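Local coordinates for protein adenosine deaminase (Burkholderia ambifaria, PDB 4GXW) that probably catalyses the zinc-dependent hydrolytic deamination of adenosine or a related aminopurine, at residues H27-E33 against A107-A113; P119-R124 against E166-I170; I158-P164 against R194-F199. The contacts are given in a common frame with arbitrary orientation. Where two conformers were deposited one is given. Residue numbers count along the deposited sequence, not the author numbering.

Contact 1. Residues H27-E33 against A107-A113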
ATOM      1  N   HIS A  27     -12.802   9.585   7.956  1.00 11.48           N
ATOM      2  CA  HIS A  27     -13.602   8.482   7.446  1.00 11.80           C
ATOM      3  C   HIS A  27     -14.336   8.819   6.151  1.00 12.00           C
ATOM      4  O   HIS A  27     -14.350   8.010   5.221  1.00 11.87           O
ATOM      5  CB  HIS A  27     -14.594   7.990   8.509  1.00 12.10           C
ATOM      6  CG  HIS A  27     -15.338   6.760   8.096  1.00 14.70           C
ATOM      7  ND1 HIS A  27     -14.885   5.489   8.379  1.00 15.33           N
ATOM      8  CD2 HIS A  27     -16.479   6.604   7.383  1.00 16.46           C
ATOM      9  CE1 HIS A  27     -15.724   4.601   7.872  1.00 20.29           C
ATOM     10  NE2 HIS A  27     -16.695   5.252   7.258  1.00 18.14           N
ATOM     11  N   ALA A  28     -14.945  10.005   6.105  1.00 11.87           N
ATOM     12  CA  ALA A  28     -15.758  10.429   4.969  1.00 10.71           C
ATOM     13  C   ALA A  28     -14.939  10.760   3.720  1.00 10.53           C
ATOM     14  O   ALA A  28     -15.460  10.721   2.603  1.00 11.73           O
ATOM     15  CB  ALA A  28     -16.616  11.621   5.359  1.00 12.33           C
ATOM     16  N   LEU A  29     -13.665  11.102   3.913  0.69 11.30           N
ATOM     17  CA  LEU A  29     -12.776  11.467   2.807  0.69 10.03           C
ATOM     18  C   LEU A  29     -12.799  10.419   1.706  0.69 10.35           C
ATOM     19  O   LEU A  29     -12.558   9.245   1.967  0.69 11.38           O
ATOM     20  CB  LEU A  29     -11.325  11.585   3.288  0.69 15.76           C
ATOM     21  CG  LEU A  29     -10.855  12.775   4.115  0.69 15.77           C
ATOM     22  CD1 LEU A  29      -9.345  12.746   4.265  0.69 18.07           C
ATOM     23  CD2 LEU A  29     -11.312  14.067   3.469  0.69 18.56           C
ATOM     24  N   PRO A  30     -13.077  10.833   0.467  1.00 10.05           N
ATOM     25  CA  PRO A  30     -12.951   9.841  -0.614  1.00 10.76           C
ATOM     26  C   PRO A  30     -11.480   9.510  -0.820  1.00  8.92           C
ATOM     27  O   PRO A  30     -10.637  10.413  -0.745  1.00  9.97           O
ATOM     28  CB  PRO A  30     -13.523  10.552  -1.843  1.00 13.63           C
ATOM     29  CG  PRO A  30     -13.536  12.014  -1.495  1.00 20.02           C
ATOM     30  CD  PRO A  30     -13.564  12.142  -0.001  1.00 11.39           C
ATOM     31  N   LYS A  31     -11.178   8.238  -1.070  1.00  8.88           N
ATOM     32  CA  LYS A  31      -9.801   7.779  -1.116  1.00  8.62           C
ATOM     33  C   LYS A  31      -9.515   6.833  -2.258  1.00  8.82           C
ATOM     34  O   LYS A  31     -10.391   6.079  -2.707  1.00  9.83           O
ATOM     35  CB  LYS A  31      -9.459   7.015   0.172  1.00  9.53           C
ATOM     36  CG  LYS A  31      -9.635   7.793   1.474  1.00  9.14           C
ATOM     37  CD  LYS A  31      -9.530   6.860   2.681  1.00  9.04           C
ATOM     38  CE  LYS A  31      -9.935   7.541   3.986  1.00 10.12           C
ATOM     39  NZ  LYS A  31     -11.411   7.813   4.123  1.00 10.34           N
ATOM     40  N   VAL A  32      -8.285   6.885  -2.758  0.69  8.21           N
ATOM     41  CA  VAL A  32      -7.728   5.737  -3.459  0.69  8.07           C
ATOM     42  C   VAL A  32      -6.689   5.119  -2.535  0.69  8.53           C
ATOM     43  O   VAL A  32      -6.138   5.790  -1.652  0.69  9.08           O
ATOM     44  CB  VAL A  32      -7.083   6.090  -4.815  0.69  9.61           C
ATOM     45  CG1 VAL A  32      -8.075   6.822  -5.704  0.69 13.28           C
ATOM     46  CG2 VAL A  32      -5.827   6.917  -4.621  0.69  9.59           C
ATOM     47  N   GLU A  33      -6.439   3.832  -2.726  1.00  8.08           N
ATOM     48  CA  GLU A  33      -5.321   3.157  -2.060  1.00  7.89           C
ATOM     49  C   GLU A  33      -4.431   2.566  -3.152  1.00  8.45           C
ATOM     50  O   GLU A  33      -4.915   1.835  -4.028  1.00  9.27           O
ATOM     51  CB  GLU A  33      -5.773   2.065  -1.088  1.00 10.34           C
ATOM     52  CG  GLU A  33      -4.594   1.380  -0.391  1.00 10.55           C
ATOM     53  CD  GLU A  33      -4.937   0.819   0.967  1.00  9.95           C
ATOM     54  OE1 GLU A  33      -5.853  -0.038   1.058  1.00 10.02           O
ATOM     55  OE2 GLU A  33      -4.286   1.235   1.956  1.00 10.02           O
ATOM     56  N   ALA A 107     -15.416   0.175   3.082  1.00 11.41           N
ATOM     57  CA  ALA A 107     -16.058   0.642   4.305  1.00 12.65           C
ATOM     58  C   ALA A 107     -15.445   1.962   4.780  1.00 12.53           C
ATOM     59  O   ALA A 107     -16.063   2.696   5.550  1.00 15.06           O
ATOM     60  CB  ALA A 107     -15.969  -0.422   5.394  1.00 13.35           C
ATOM     61  N   HIS A 108     -14.237   2.258   4.312  1.00 11.04           N
ATOM     62  CA  HIS A 108     -13.545   3.494   4.664  1.00 11.60           C
ATOM     63  C   HIS A 108     -13.507   4.475   3.504  1.00 10.03           C
ATOM     64  O   HIS A 108     -12.657   5.364   3.458  1.00 11.34           O
ATOM     65  CB  HIS A 108     -12.146   3.192   5.192  1.00 10.49           C
ATOM     66  CG  HIS A 108     -12.167   2.581   6.551  1.00 12.45           C
ATOM     67  ND1 HIS A 108     -12.263   3.339   7.695  1.00 10.75           N
ATOM     68  CD2 HIS A 108     -12.178   1.289   6.953  1.00 14.64           C
ATOM     69  CE1 HIS A 108     -12.307   2.544   8.748  1.00 12.87           C
ATOM     70  NE2 HIS A 108     -12.253   1.293   8.324  1.00 15.69           N
ATOM     71  N   ASN A 109     -14.443   4.305   2.573  1.00 10.84           N
ATOM     72  CA  ASN A 109     -14.581   5.193   1.424  1.00 10.27           C
ATOM     73  C   ASN A 109     -13.388   5.184   0.471  1.00  9.55           C
ATOM     74  O   ASN A 109     -13.142   6.163  -0.244  1.00  9.66           O
ATOM     75  CB  ASN A 109     -14.952   6.611   1.866  1.00 12.39           C
ATOM     76  CG  ASN A 109     -16.369   6.689   2.384  1.00 11.48           C
ATOM     77  OD1 ASN A 109     -17.319   6.331   1.673  1.00 13.47           O
ATOM     78  ND2 ASN A 109     -16.528   7.116   3.633  1.00 13.52           N
ATOM     79  N   VAL A 110     -12.656   4.072   0.449  1.00  9.49           N
ATOM     80  CA  VAL A 110     -11.759   3.813  -0.661  1.00  9.83           C
ATOM     81  C   VAL A 110     -12.632   3.464  -1.864  1.00 10.41           C
ATOM     82  O   VAL A 110     -13.419   2.509  -1.815  1.00 11.42           O
ATOM     83  CB  VAL A 110     -10.758   2.685  -0.346  1.00  9.10           C
ATOM     84  CG1 VAL A 110      -9.909   2.394  -1.576  1.00  9.74           C
ATOM     85  CG2 VAL A 110      -9.870   3.071   0.845  1.00 10.03           C
ATOM     86  N   ARG A 111     -12.504   4.248  -2.930  1.00  9.34           N
ATOM     87  CA  ARG A 111     -13.327   4.066  -4.123  1.00  9.12           C
ATOM     88  C   ARG A 111     -12.587   3.307  -5.211  1.00  9.68           C
ATOM     89  O   ARG A 111     -13.194   2.794  -6.150  1.00 10.81           O
ATOM     90  CB  ARG A 111     -13.810   5.418  -4.632  1.00 10.86           C
ATOM     91  CG  ARG A 111     -14.737   6.080  -3.634  1.00 12.19           C
ATOM     92  CD  ARG A 111     -15.139   7.485  -4.027  1.00 12.05           C
ATOM     93  NE  ARG A 111     -16.092   8.040  -3.066  1.00 12.36           N
ATOM     94  CZ  ARG A 111     -16.582   9.273  -3.124  1.00 11.91           C
ATOM     95  NH1 ARG A 111     -16.222  10.080  -4.108  1.00 12.99           N
ATOM     96  NH2 ARG A 111     -17.443   9.693  -2.205  1.00 13.14           N
ATOM     97  N   HIS A 112     -11.268   3.227  -5.058  1.00  8.64           N
ATOM     98  CA  HIS A 112     -10.398   2.574  -6.022  1.00  8.46           C
ATOM     99  C   HIS A 112      -9.167   2.088  -5.270  1.00  8.27           C
ATOM    100  O   HIS A 112      -8.483   2.884  -4.621  1.00  8.76           O
ATOM    101  CB  HIS A 112     -10.001   3.567  -7.124  1.00  9.05           C
ATOM    102  CG  HIS A 112      -9.040   3.010  -8.126  1.00  8.71           C
ATOM    103  ND1 HIS A 112      -9.440   2.239  -9.196  1.00 11.19           N
ATOM    104  CD2 HIS A 112      -7.692   3.113  -8.219  1.00  9.02           C
ATOM    105  CE1 HIS A 112      -8.378   1.884  -9.900  1.00 10.66           C
ATOM    106  NE2 HIS A 112      -7.305   2.395  -9.322  1.00  9.71           N
ATOM    107  N   ALA A 113      -8.892   0.787  -5.353  1.00  8.39           N
ATOM    108  CA  ALA A 113      -7.758   0.177  -4.657  1.00  8.58           C
ATOM    109  C   ALA A 113      -6.887  -0.605  -5.631  1.00  9.26           C
ATOM    110  O   ALA A 113      -7.388  -1.441  -6.385  1.00  9.68           O
ATOM    111  CB  ALA A 113      -8.240  -0.755  -3.541  1.00  8.99           C
TER
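The aliphatic chain of Lys31 packs on Val110, Lys31 CB lying 4.0 Å from Val110 CG2, in the parallel pairing of strands 31-33 and 110-113, the first two strands of the TIM-barrel sheet of this amidohydrolase. The strand axes approach to 4.7 Å and run 26° apart. Lys31 is paired regularly, Lys31 N donating to Asn109 O (3.0 Å) and Arg111 N to Lys31 O (2.8 Å); the register then slips by one residue at Arg111, so that Glu33 N takes His112 O (2.9 Å) and Glu33 sits beside Ala113. Lys31, Glu33, Val110 and Ala113 put their side chains on one face; Val32 and His112 lie on the other, where Val32 CG1 is 4.0 Å from His112 CB. Glu33 continues toward the metal end of the barrel, its carboxylate hydrogen-bonded to Tyr101 and Thr300, its side chain about 10 Å from the zinc ion. Arg111 lays one guanidinium face against Pro30 (Pro30 CB is 3.6 Å from Arg111 NH1) and is salt-bridged to Glu356 of helix 343-371. Before the strands, two helix ends meet. Asn109, with positive phi, is the C-prime residue of the Schellman motif closing helix 91-106, and Asn109 ND2 donates to His27 O at 2.8 Å, nearly linearly (176°). The Lys31 ammonium gathers carbonyls here: besides Phe26 O, Lys31 NZ donates to Leu29 O and His108 O, both at 2.8 Å.

Contact 2. Residues P119-R124 against E166-I170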
ATOM      1  N   PRO A 119       2.933 -13.586  -7.091  1.00  7.81           N
ATOM      2  CA  PRO A 119       2.624 -14.885  -7.708  1.00  8.92           C
ATOM      3  C   PRO A 119       3.684 -15.958  -7.497  1.00  8.73           C
ATOM      4  O   PRO A 119       3.347 -17.139  -7.560  1.00  9.55           O
ATOM      5  CB  PRO A 119       2.526 -14.564  -9.202  1.00 11.92           C
ATOM      6  CG  PRO A 119       2.485 -13.082  -9.309  1.00 15.17           C
ATOM      7  CD  PRO A 119       3.129 -12.517  -8.084  1.00 10.00           C
ATOM      8  N   THR A 120       4.938 -15.567  -7.275  1.00  9.05           N
ATOM      9  CA  THR A 120       5.990 -16.559  -7.089  1.00  8.99           C
ATOM     10  C   THR A 120       5.685 -17.475  -5.906  1.00  8.39           C
ATOM     11  O   THR A 120       5.721 -18.704  -6.035  1.00  9.69           O
ATOM     12  CB  THR A 120       7.372 -15.906  -6.920  1.00 10.06           C
ATOM     13  OG1 THR A 120       7.649 -15.084  -8.058  1.00 10.22           O
ATOM     14  CG2 THR A 120       8.458 -16.961  -6.779  1.00 12.11           C
ATOM     15  N   GLY A 121       5.356 -16.886  -4.761  1.00  9.08           N
ATOM     16  CA  GLY A 121       4.977 -17.668  -3.595  1.00 10.13           C
ATOM     17  C   GLY A 121       3.768 -18.551  -3.859  1.00  9.43           C
ATOM     18  O   GLY A 121       3.745 -19.719  -3.478  1.00 10.13           O
ATOM     19  N   THR A 122       2.757 -18.009  -4.521  1.00  8.46           N
ATOM     20  CA  THR A 122       1.546 -18.772  -4.777  1.00  8.76           C
ATOM     21  C   THR A 122       1.812 -19.975  -5.687  1.00  8.68           C
ATOM     22  O   THR A 122       1.378 -21.091  -5.397  1.00  9.61           O
ATOM     23  CB  THR A 122       0.471 -17.861  -5.376  1.00  7.99           C
ATOM     24  OG1 THR A 122       0.165 -16.836  -4.421  1.00  9.96           O
ATOM     25  CG2 THR A 122      -0.783 -18.651  -5.717  1.00 10.10           C
ATOM     26  N   VAL A 123       2.514 -19.746  -6.790  1.00  8.82           N
ATOM     27  CA  VAL A 123       2.766 -20.820  -7.750  1.00  9.43           C
ATOM     28  C   VAL A 123       3.808 -21.822  -7.238  1.00  8.78           C
ATOM     29  O   VAL A 123       3.582 -23.035  -7.276  1.00  9.75           O
ATOM     30  CB  VAL A 123       3.198 -20.266  -9.130  1.00 10.00           C
ATOM     31  CG1 VAL A 123       3.484 -21.404 -10.098  1.00 11.96           C
ATOM     32  CG2 VAL A 123       2.123 -19.351  -9.700  1.00 10.62           C
ATOM     33  N   ARG A 124       4.935 -21.315  -6.742  1.00  9.01           N
ATOM     34  CA  ARG A 124       6.053 -22.179  -6.362  1.00 10.57           C
ATOM     35  C   ARG A 124       5.917 -22.787  -4.975  1.00 11.21           C
ATOM     36  O   ARG A 124       6.386 -23.897  -4.744  1.00 13.69           O
ATOM     37  CB  ARG A 124       7.382 -21.422  -6.430  1.00 10.24           C
ATOM     38  CG  ARG A 124       7.642 -20.657  -7.719  1.00 12.01           C
ATOM     39  CD  ARG A 124       7.708 -21.552  -8.941  1.00 14.53           C
ATOM     40  NE  ARG A 124       8.196 -20.783 -10.085  1.00 14.97           N
ATOM     41  CZ  ARG A 124       7.914 -21.045 -11.358  1.00 14.18           C
ATOM     42  NH1 ARG A 124       7.131 -22.066 -11.678  1.00 16.31           N
ATOM     43  NH2 ARG A 124       8.416 -20.268 -12.308  1.00 15.38           N
ATOM     44  N   GLU A 166      12.567 -15.521 -11.828  1.00 11.94           N
ATOM     45  CA  GLU A 166      11.204 -15.658 -11.328  1.00 13.58           C
ATOM     46  C   GLU A 166      10.411 -14.406 -11.668  1.00  9.86           C
ATOM     47  O   GLU A 166       9.209 -14.469 -11.921  1.00 11.62           O
ATOM     48  CB  GLU A 166      11.172 -15.933  -9.817  1.00 12.97           C
ATOM     49  CG  GLU A 166      11.737 -17.292  -9.405  1.00 14.14           C
ATOM     50  CD  GLU A 166      10.927 -18.484  -9.904  1.00 16.62           C
ATOM     51  OE1 GLU A 166       9.756 -18.326 -10.308  1.00 15.68           O
ATOM     52  OE2 GLU A 166      11.471 -19.606  -9.876  1.00 27.61           O
ATOM     53  N   ALA A 167      11.097 -13.265 -11.693  1.00 10.60           N
ATOM     54  CA  ALA A 167      10.465 -12.003 -12.049  1.00  9.98           C
ATOM     55  C   ALA A 167      10.022 -12.014 -13.518  1.00 10.37           C
ATOM     56  O   ALA A 167       8.899 -11.614 -13.835  1.00 10.23           O
ATOM     57  CB  ALA A 167      11.413 -10.826 -11.762  1.00 11.19           C
ATOM     58  N   VAL A 168      10.894 -12.495 -14.404  1.00  9.09           N
ATOM     59  CA  VAL A 168      10.535 -12.658 -15.808  1.00 11.56           C
ATOM     60  C   VAL A 168       9.346 -13.613 -15.948  1.00 10.02           C
ATOM     61  O   VAL A 168       8.436 -13.368 -16.748  1.00 11.49           O
ATOM     62  CB  VAL A 168      11.745 -13.125 -16.651  1.00 10.62           C
ATOM     63  CG1 VAL A 168      11.324 -13.469 -18.087  1.00 11.60           C
ATOM     64  CG2 VAL A 168      12.823 -12.049 -16.654  1.00 13.05           C
ATOM     65  N   ALA A 169       9.337 -14.681 -15.149  1.00  9.59           N
ATOM     66  CA  ALA A 169       8.237 -15.647 -15.184  1.00 12.16           C
ATOM     67  C   ALA A 169       6.884 -14.985 -14.897  1.00  9.90           C
ATOM     68  O   ALA A 169       5.867 -15.338 -15.500  1.00 12.11           O
ATOM     69  CB  ALA A 169       8.500 -16.814 -14.218  1.00 12.77           C
ATOM     70  N   ILE A 170       6.864 -14.011 -13.991  1.00  9.86           N
ATOM     71  CA  ILE A 170       5.625 -13.299 -13.681  1.00 11.20           C
ATOM     72  C   ILE A 170       5.067 -12.567 -14.895  1.00 10.44           C
ATOM     73  O   ILE A 170       3.861 -12.644 -15.184  1.00 11.39           O
ATOM     74  CB  ILE A 170       5.836 -12.281 -12.548  1.00 11.19           C
ATOM     75  CG1 ILE A 170       6.113 -13.015 -11.238  1.00 11.65           C
ATOM     76  CG2 ILE A 170       4.637 -11.340 -12.413  1.00 13.25           C
ATOM     77  CD1 ILE A 170       6.521 -12.098 -10.117  1.00 14.39           C
TER
HETATM   78  O   HOH W   1       7.826 -16.424 -10.381  1.00 12.95           O
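Helices 119-124 and 166-170 cross almost at right angles, their short axes 91° apart and 10.5 Å from each other at closest approach. The nearest CA pairs, Thr120 with Glu166 at 6.8 Å and Pro119 with Ile170 at 6.9 Å, both involve the start of the first segment, so its amino end abuts the second helix. Pro119 CD and Ile170 CD1, 4.0 Å apart, form the apolar pair; Thr120 OG1 is a neighbouring van der Waals contact, 3.8 Å from Ile170 CD1. One turn on, Arg124 forms a salt bridge with Glu166: Glu166 OE1 accepts from Arg124 NE at 2.9 Å and from Arg124 NH2 at 3.1 Å, in line with its position at the guanidinium edge. A water links Thr120 to Glu166, accepting from Thr120 OG1 (2.7 Å) and donating to Glu166 O (2.8 Å) and Glu166 OE1 (2.7 Å), so that Glu166 OE1 takes both guanidinium and water. Pro119 and Ile170 also pack on Pro156 of strand 151-159. The contact thus joins the short helix directly after barrel strand 110-117 to helix 164-176, which follows the next strand, within the beta/alpha units of a TIM barrel.

Contact 3. Residues I158-P164 against R194-F199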
ATOM      1  N   ILE A 158       7.004  -8.721  -7.955  1.00  8.43           N
ATOM      2  CA  ILE A 158       8.217  -9.512  -7.882  1.00  8.08           C
ATOM      3  C   ILE A 158       8.641  -9.719  -6.432  1.00  7.79           C
ATOM      4  O   ILE A 158       8.605  -8.778  -5.632  1.00  9.29           O
ATOM      5  CB  ILE A 158       9.348  -8.787  -8.638  1.00  8.19           C
ATOM      6  CG1 ILE A 158       8.995  -8.678 -10.129  1.00  7.99           C
ATOM      7  CG2 ILE A 158      10.692  -9.459  -8.393  1.00  7.65           C
ATOM      8  CD1 ILE A 158       9.785  -7.605 -10.851  1.00  9.27           C
ATOM      9  N   ASP A 159       8.975 -10.960  -6.080  1.00  8.41           N
ATOM     10  CA  ASP A 159       9.569 -11.293  -4.790  1.00  9.49           C
ATOM     11  C   ASP A 159      11.073 -11.118  -4.987  1.00  8.43           C
ATOM     12  O   ASP A 159      11.738 -11.981  -5.563  1.00  9.21           O
ATOM     13  CB  ASP A 159       9.208 -12.746  -4.446  1.00  9.67           C
ATOM     14  CG  ASP A 159       9.814 -13.230  -3.152  1.00 11.18           C
ATOM     15  OD1 ASP A 159      10.689 -12.551  -2.574  1.00 11.42           O
ATOM     16  OD2 ASP A 159       9.400 -14.334  -2.726  1.00 14.04           O
ATOM     17  N   ARG A 160      11.614  -9.996  -4.532  1.00  9.21           N
ATOM     18  CA  ARG A 160      13.002  -9.672  -4.855  1.00  9.51           C
ATOM     19  C   ARG A 160      14.023 -10.559  -4.146  1.00  9.91           C
ATOM     20  O   ARG A 160      15.214 -10.493  -4.444  1.00 10.15           O
ATOM     21  CB  ARG A 160      13.296  -8.192  -4.597  1.00  9.58           C
ATOM     22  CG  ARG A 160      13.477  -7.833  -3.125  1.00  8.38           C
ATOM     23  CD  ARG A 160      13.285  -6.329  -2.888  1.00  9.55           C
ATOM     24  NE  ARG A 160      14.192  -5.529  -3.713  1.00  8.51           N
ATOM     25  CZ  ARG A 160      13.948  -4.291  -4.147  1.00  8.71           C
ATOM     26  NH1 ARG A 160      12.826  -3.661  -3.812  1.00  9.53           N
ATOM     27  NH2 ARG A 160      14.845  -3.682  -4.925  1.00  8.91           N
ATOM     28  N   GLU A 161      13.567 -11.390  -3.213  1.00  9.87           N
ATOM     29  CA  GLU A 161      14.462 -12.330  -2.545  1.00 10.16           C
ATOM     30  C   GLU A 161      14.735 -13.565  -3.391  1.00  9.52           C
ATOM     31  O   GLU A 161      15.637 -14.343  -3.080  1.00 13.39           O
ATOM     32  CB  GLU A 161      13.913 -12.712  -1.170  1.00 10.27           C
ATOM     33  CG  GLU A 161      13.815 -11.511  -0.228  1.00 13.57           C
ATOM     34  CD  GLU A 161      13.221 -11.855   1.118  1.00 16.05           C
ATOM     35  OE1 GLU A 161      13.356 -13.021   1.557  1.00 23.83           O
ATOM     36  OE2 GLU A 161      12.601 -10.965   1.736  1.00 14.11           O
ATOM     37  N   GLN A 162      13.969 -13.738  -4.462  1.00  9.04           N
ATOM     38  CA  GLN A 162      14.193 -14.835  -5.396  1.00  9.33           C
ATOM     39  C   GLN A 162      14.930 -14.341  -6.635  1.00 10.60           C
ATOM     40  O   GLN A 162      15.109 -13.135  -6.830  1.00 11.97           O
ATOM     41  CB  GLN A 162      12.869 -15.529  -5.762  1.00 12.88           C
ATOM     42  CG  GLN A 162      11.875 -15.746  -4.594  1.00 14.80           C
ATOM     43  CD  GLN A 162      12.495 -16.251  -3.290  1.00 15.20           C
ATOM     44  OE1 GLN A 162      13.451 -17.035  -3.293  1.00 17.20           O
ATOM     45  NE2 GLN A 162      11.930 -15.817  -2.160  1.00 17.30           N
ATOM     46  N   ASP A 163      15.382 -15.288  -7.452  1.00 11.08           N
ATOM     47  CA  ASP A 163      16.172 -15.001  -8.653  1.00 11.51           C
ATOM     48  C   ASP A 163      15.407 -14.122  -9.652  1.00 11.43           C
ATOM     49  O   ASP A 163      14.178 -14.209  -9.748  1.00 11.54           O
ATOM     50  CB  ASP A 163      16.538 -16.333  -9.318  1.00 12.52           C
ATOM     51  CG  ASP A 163      17.593 -16.193 -10.399  1.00 19.95           C
ATOM     52  OD1 ASP A 163      17.229 -15.904 -11.560  1.00 18.61           O
ATOM     53  OD2 ASP A 163      18.792 -16.398 -10.097  1.00 19.98           O
ATOM     54  N   PRO A 164      16.124 -13.264 -10.401  1.00 10.62           N
ATOM     55  CA  PRO A 164      15.453 -12.451 -11.429  1.00 11.90           C
ATOM     56  C   PRO A 164      14.699 -13.265 -12.489  1.00 13.63           C
ATOM     57  O   PRO A 164      13.783 -12.710 -13.101  1.00 12.61           O
ATOM     58  CB  PRO A 164      16.594 -11.622 -12.047  1.00 14.68           C
ATOM     59  CG  PRO A 164      17.875 -12.177 -11.476  1.00 18.69           C
ATOM     60  CD  PRO A 164      17.520 -12.848 -10.182  1.00 12.35           C
ATOM     61  N   ARG A 194      19.403  -6.682  -2.520  1.00 10.52           N
ATOM     62  CA  ARG A 194      18.648  -7.120  -3.691  1.00 10.69           C
ATOM     63  C   ARG A 194      18.222  -5.886  -4.481  1.00  9.11           C
ATOM     64  O   ARG A 194      17.038  -5.530  -4.534  1.00  9.08           O
ATOM     65  CB  ARG A 194      17.431  -7.964  -3.291  1.00 10.16           C
ATOM     66  CG  ARG A 194      17.753  -9.152  -2.393  1.00 10.92           C
ATOM     67  CD  ARG A 194      18.658 -10.156  -3.087  1.00 14.17           C
ATOM     68  NE  ARG A 194      17.945 -10.875  -4.139  1.00 11.49           N
ATOM     69  CZ  ARG A 194      18.510 -11.748  -4.963  1.00 12.06           C
ATOM     70  NH1 ARG A 194      19.808 -12.010  -4.878  1.00 15.22           N
ATOM     71  NH2 ARG A 194      17.775 -12.354  -5.884  1.00 12.38           N
ATOM     72  N   PRO A 195      19.194  -5.208  -5.101  1.00  9.57           N
ATOM     73  CA  PRO A 195      18.919  -3.886  -5.671  1.00 10.09           C
ATOM     74  C   PRO A 195      18.042  -3.956  -6.924  1.00  8.47           C
ATOM     75  O   PRO A 195      17.994  -4.986  -7.605  1.00  8.49           O
ATOM     76  CB  PRO A 195      20.317  -3.358  -5.991  1.00  9.28           C
ATOM     77  CG  PRO A 195      21.102  -4.580  -6.274  1.00 11.27           C
ATOM     78  CD  PRO A 195      20.603  -5.598  -5.281  1.00 10.31           C
ATOM     79  N   PRO A 196      17.358  -2.852  -7.238  1.00  7.87           N
ATOM     80  CA  PRO A 196      16.360  -2.891  -8.317  1.00  7.61           C
ATOM     81  C   PRO A 196      16.922  -3.230  -9.700  1.00  7.73           C
ATOM     82  O   PRO A 196      16.214  -3.878 -10.478  1.00  7.97           O
ATOM     83  CB  PRO A 196      15.749  -1.482  -8.278  1.00  8.85           C
ATOM     84  CG  PRO A 196      16.799  -0.628  -7.596  1.00  9.59           C
ATOM     85  CD  PRO A 196      17.409  -1.538  -6.569  1.00  9.62           C
ATOM     86  N   GLU A 197      18.152  -2.822  -9.993  1.00  7.98           N
ATOM     87  CA  GLU A 197      18.734  -3.114 -11.298  1.00  8.18           C
ATOM     88  C   GLU A 197      18.921  -4.611 -11.569  1.00  8.31           C
ATOM     89  O   GLU A 197      19.040  -5.033 -12.711  1.00  8.42           O
ATOM     90  CB  GLU A 197      20.044  -2.344 -11.509  1.00  8.87           C
ATOM     91  CG  GLU A 197      21.196  -2.729 -10.587  1.00  9.63           C
ATOM     92  CD  GLU A 197      21.268  -1.922  -9.299  1.00  9.73           C
ATOM     93  OE1 GLU A 197      20.223  -1.392  -8.835  1.00  9.74           O
ATOM     94  OE2 GLU A 197      22.389  -1.835  -8.734  1.00 10.21           O
ATOM     95  N   LEU A 198      18.935  -5.418 -10.509  1.00  8.38           N
ATOM     96  CA  LEU A 198      19.013  -6.862 -10.669  1.00  9.32           C
ATOM     97  C   LEU A 198      17.848  -7.394 -11.515  1.00  8.37           C
ATOM     98  O   LEU A 198      17.977  -8.414 -12.199  1.00  9.92           O
ATOM     99  CB  LEU A 198      19.026  -7.528  -9.287  1.00 10.50           C
ATOM    100  CG  LEU A 198      19.168  -9.043  -9.172  1.00 11.70           C
ATOM    101  CD1 LEU A 198      20.447  -9.501  -9.872  1.00 13.51           C
ATOM    102  CD2 LEU A 198      19.166  -9.458  -7.697  1.00 12.99           C
ATOM    103  N   PHE A 199      16.730  -6.670 -11.469  1.00  8.02           N
ATOM    104  CA  PHE A 199      15.461  -7.079 -12.076  1.00  8.18           C
ATOM    105  C   PHE A 199      15.134  -6.300 -13.352  1.00  9.44           C
ATOM    106  O   PHE A 199      13.970  -6.178 -13.747  1.00  9.31           O
ATOM    107  CB  PHE A 199      14.350  -6.959 -11.025  1.00  9.41           C
ATOM    108  CG  PHE A 199      14.633  -7.790  -9.811  1.00  8.07           C
ATOM    109  CD1 PHE A 199      14.294  -9.135  -9.798  1.00 10.47           C
ATOM    110  CD2 PHE A 199      15.330  -7.267  -8.729  1.00  9.34           C
ATOM    111  CE1 PHE A 199      14.602  -9.937  -8.714  1.00 10.22           C
ATOM    112  CE2 PHE A 199      15.637  -8.067  -7.635  1.00 10.12           C
ATOM    113  CZ  PHE A 199      15.269  -9.399  -7.628  1.00 11.11           C
TER
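The ring of Phe199 is the apolar centre, filling the space between Ile158, at the end of a TIM-barrel strand, and Pro164, just after the N-cap residue Asp163. Phe199 CD1 lies 3.9 Å from Ile158 CG2 and 4.1 Å from Pro164 CB, and Phe199 CZ is 3.8 Å from Arg160 CB. Ile187 of strand 184-188 and Ala167 of helix 164-176 also touch the ring. Farther out, Pro164 CG meets Leu198 CD1 at 4.0 Å. The segments carry the connections that leave successive barrel strands, 151-159 and 184-188; the second includes a 3-10 turn at 196-198. Asp163 and Phe199 occupy N-cap positions, Asp163 OD1 accepting from Asp165 N. The first connection turns through a type I beta turn from Asp159 to Gln162, closed by Gln162 N to Asp159 O at 3.0 Å, with an Asx turn inside it: Asp159 OD1 accepts from Glu161 N at 3.2 Å. Arg160 NH1 links the contact to the zinc site by bonding to the backbone O of the zinc ligand His216. At the polar edge two arginines exchange bonds with each other's backbone. Arg194 NE donates to Arg160 O at 2.8 Å and Arg194 NH2 to Gln162 O at 2.9 Å, tying the second connection to the turn. In return, Arg160 NE and Arg160 NH2 both donate to Arg194 O, at 3.0 and 2.9 Å.

How the contacts relate
Along the chain contact 1 closes before the other two open, whereas the segments of contacts 2 and 3 alternate. Contact 1 lies across the chain's centre from them, about 30 Å from contact 2 and 32 Å from contact 3 between centres, with no atoms touching. Strand 110-117 nevertheless connects them: it begins in contact 1, runs directly into helix 119-126 of contact 2, and neighbours strand 151-159, which ends in contact 3. Contacts 2 and 3, about 12 Å apart between centres, form continuous packing, with Ala167 CB 3.6 Å from Ile158 CG1 and 3.9 Å from Phe199 CD1. Both lie where barrel strands end, the side on which the zinc site sits in this family.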